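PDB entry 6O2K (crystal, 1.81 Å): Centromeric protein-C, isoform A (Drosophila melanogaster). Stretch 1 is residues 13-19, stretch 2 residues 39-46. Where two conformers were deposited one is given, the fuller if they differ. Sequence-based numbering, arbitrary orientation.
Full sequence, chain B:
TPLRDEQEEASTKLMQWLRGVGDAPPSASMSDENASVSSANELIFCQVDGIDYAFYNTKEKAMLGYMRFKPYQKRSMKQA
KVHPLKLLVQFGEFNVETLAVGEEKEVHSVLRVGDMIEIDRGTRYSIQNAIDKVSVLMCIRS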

# COMPACT_ATOMS: atom_id res chain seq x y z
N LYS B 13 8.23 5.89 -12.10
CA LYS B 13 9.57 5.85 -11.53
C LYS B 13 9.57 5.03 -10.24
O LYS B 13 10.44 4.17 -10.05
CB LYS B 13 10.08 7.27 -11.27
CG LYS B 13 11.48 7.30 -10.66
CD LYS B 13 12.13 8.69 -10.77
CE LYS B 13 11.48 9.69 -9.81
NZ LYS B 13 12.30 10.92 -9.60
N LEU B 14 8.59 5.28 -9.36
CA LEU B 14 8.49 4.49 -8.13
C LEU B 14 8.40 3.00 -8.44
O LEU B 14 9.14 2.19 -7.86
CB LEU B 14 7.28 4.93 -7.30
CG LEU B 14 6.90 3.99 -6.15
CD1 LEU B 14 7.98 4.02 -5.07
CD2 LEU B 14 5.53 4.34 -5.54
N MET B 15 7.51 2.61 -9.35
CA MET B 15 7.31 1.18 -9.60
C MET B 15 8.54 0.55 -10.25
O MET B 15 8.90 -0.59 -9.94
CB MET B 15 6.06 0.95 -10.45
CG MET B 15 5.61 -0.51 -10.53
SD MET B 15 5.37 -1.35 -8.94
CE MET B 15 4.13 -0.33 -8.16
N GLN B 16 9.20 1.28 -11.16
CA GLN B 16 10.44 0.77 -11.74
C GLN B 16 11.51 0.57 -10.67
O GLN B 16 12.27 -0.41 -10.72
CB GLN B 16 10.93 1.73 -12.83
CG GLN B 16 10.07 1.70 -14.07
CD GLN B 16 10.87 1.47 -15.33
OE1 GLN B 16 11.78 2.24 -15.64
NE2 GLN B 16 10.56 0.40 -16.05
N TRP B 17 11.56 1.47 -9.69
CA TRP B 17 12.51 1.30 -8.60
C TRP B 17 12.16 0.09 -7.73
O TRP B 17 13.05 -0.68 -7.34
CB TRP B 17 12.58 2.57 -7.76
CG TRP B 17 13.70 2.55 -6.79
CD1 TRP B 17 15.02 2.79 -7.05
CD2 TRP B 17 13.62 2.24 -5.40
NE1 TRP B 17 15.76 2.66 -5.90
CE2 TRP B 17 14.92 2.32 -4.88
CE3 TRP B 17 12.57 1.90 -4.56
CZ2 TRP B 17 15.20 2.07 -3.54
CZ3 TRP B 17 12.84 1.66 -3.23
CH2 TRP B 17 14.14 1.75 -2.73
N LEU B 18 10.87 -0.09 -7.42
CA LEU B 18 10.47 -1.26 -6.64
C LEU B 18 10.80 -2.54 -7.39
O LEU B 18 11.25 -3.53 -6.79
CB LEU B 18 8.97 -1.21 -6.30
CG LEU B 18 8.56 -0.10 -5.35
CD1 LEU B 18 7.03 0.05 -5.24
CD2 LEU B 18 9.19 -0.31 -3.98
N ARG B 19 10.60 -2.54 -8.71
CA ARG B 19 10.89 -3.72 -9.52
C ARG B 19 12.39 -3.97 -9.69
O ARG B 19 12.77 -5.04 -10.18
CB ARG B 19 10.25 -3.59 -10.91
CG ARG B 19 8.72 -3.72 -10.93
CD ARG B 19 8.16 -3.17 -12.23
NE ARG B 19 8.32 -4.12 -13.34
CZ ARG B 19 8.04 -3.84 -14.61
NH1 ARG B 19 7.57 -2.64 -14.95
NH2 ARG B 19 8.21 -4.77 -15.54
N SER B 39 9.50 8.53 3.65
CA SER B 39 9.44 8.75 2.21
C SER B 39 9.91 7.51 1.46
O SER B 39 10.73 6.75 1.94
CB SER B 39 10.32 9.95 1.82
OG SER B 39 11.69 9.64 1.98
N ALA B 40 9.36 7.31 0.25
CA ALA B 40 9.82 6.20 -0.57
C ALA B 40 11.28 6.38 -0.96
O ALA B 40 12.00 5.40 -1.19
CB ALA B 40 8.95 6.05 -1.82
N ASN B 41 11.74 7.63 -1.04
CA ASN B 41 13.14 7.92 -1.37
C ASN B 41 14.09 7.27 -0.36
O ASN B 41 15.23 6.93 -0.72
CB ASN B 41 13.32 9.44 -1.42
CG ASN B 41 14.75 9.85 -1.60
OD1 ASN B 41 15.50 10.00 -0.63
ND2 ASN B 41 15.15 10.04 -2.86
N GLU B 42 13.65 7.09 0.88
CA GLU B 42 14.49 6.53 1.93
C GLU B 42 14.59 5.01 1.87
O GLU B 42 15.48 4.44 2.52
CB GLU B 42 13.94 6.97 3.30
CG GLU B 42 14.89 6.78 4.48
CD GLU B 42 14.21 7.02 5.83
OE1 GLU B 42 13.00 7.33 5.85
OE2 GLU B 42 14.88 6.89 6.88
N LEU B 43 13.72 4.34 1.11
CA LEU B 43 13.71 2.88 1.08
C LEU B 43 15.02 2.35 0.51
O LEU B 43 15.57 2.92 -0.43
CB LEU B 43 12.56 2.38 0.22
CG LEU B 43 11.14 2.66 0.69
CD1 LEU B 43 10.17 2.34 -0.42
CD2 LEU B 43 10.84 1.83 1.93
N ILE B 44 15.50 1.24 1.07
CA ILE B 44 16.66 0.53 0.53
C ILE B 44 16.41 -0.96 0.70
O ILE B 44 16.02 -1.41 1.79
CB ILE B 44 17.99 0.96 1.18
CG1 ILE B 44 18.35 2.41 0.81
CG2 ILE B 44 19.12 0.02 0.76
CD1 ILE B 44 18.63 2.62 -0.68
N PHE B 45 16.60 -1.71 -0.38
CA PHE B 45 16.36 -3.15 -0.37
C PHE B 45 17.57 -3.90 0.17
O PHE B 45 18.71 -3.59 -0.19
CB PHE B 45 16.03 -3.62 -1.79
CG PHE B 45 14.61 -3.37 -2.21
CD1 PHE B 45 13.60 -4.25 -1.87
CD2 PHE B 45 14.28 -2.23 -2.93
CE1 PHE B 45 12.29 -4.02 -2.26
CE2 PHE B 45 12.97 -1.99 -3.32
CZ PHE B 45 11.98 -2.89 -2.98
N CYS B 46 17.32 -4.87 1.04
CA CYS B 46 18.32 -5.80 1.57
C CYS B 46 17.88 -7.22 1.25
O CYS B 46 16.69 -7.53 1.32
CB CYS B 46 18.50 -5.63 3.08
SG CYS B 46 17.06 -6.17 4.09

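A helix can hold a segment with little regular structure against its flank without a single hydrogen bond between them, provided that its apolar side chains recur at the right spacing. Residues 13-19 of Drosophila centromeric protein-C illustrate the principle. The amides of Trp-17, Leu-18 and Arg-19 are spent within the helix, as in the bond from Trp-17 N to Lys-13 O (2.9 Å), and what meets residues 39-46 is side chain.

Lys-13 stays clear of the contact, which begins at Leu-14. The CA-to-CB bond of Leu-14 runs sideways, but the t, p rotamer brings Leu-14 CD1 to 4.0 Å from Ala-40 CB, a short methyl that points toward the helix. In a 3-10 segment, Ala-40 O accepts a bond from Leu-43 N (3.1 Å).

Met-15 and Gln-16 make no contact; the next position to touch the other stretch is Trp-17, the residue most covered by it. Its CB also departs sideways; the long indole, with chi1 at t, makes up the distance. Trp-17 CH2 lies 3.4 Å from Leu-43 CB and 3.0 Å from Leu-43 O. That approach is tight, and the oxygen is buried without a hydrogen-bonding partner anywhere in the model. Ile-44 N lies near the indole plane at its edge, 4.1 Å from Trp-17 CH2, while Phe-45 CD2 lies over one face. The two aromatic groups meet obliquely: the indole's six-membered ring and the phenyl ring have centroids 5.3 Å apart and planes inclined at 47°, with Trp-17 CZ3 3.7 Å from Phe-45 CE2.

Leu-18 completes the set. Leu-18 CD2 packs 3.9 Å from Phe-45 CZ, at the phenyl edge, so Phe-45 engages two consecutive helical residues. The CA-to-CB bond of Arg-19 points away. Positions 14, 17 and 18 thus form the apolar stripe, about one helical turn long, on which this contact rests.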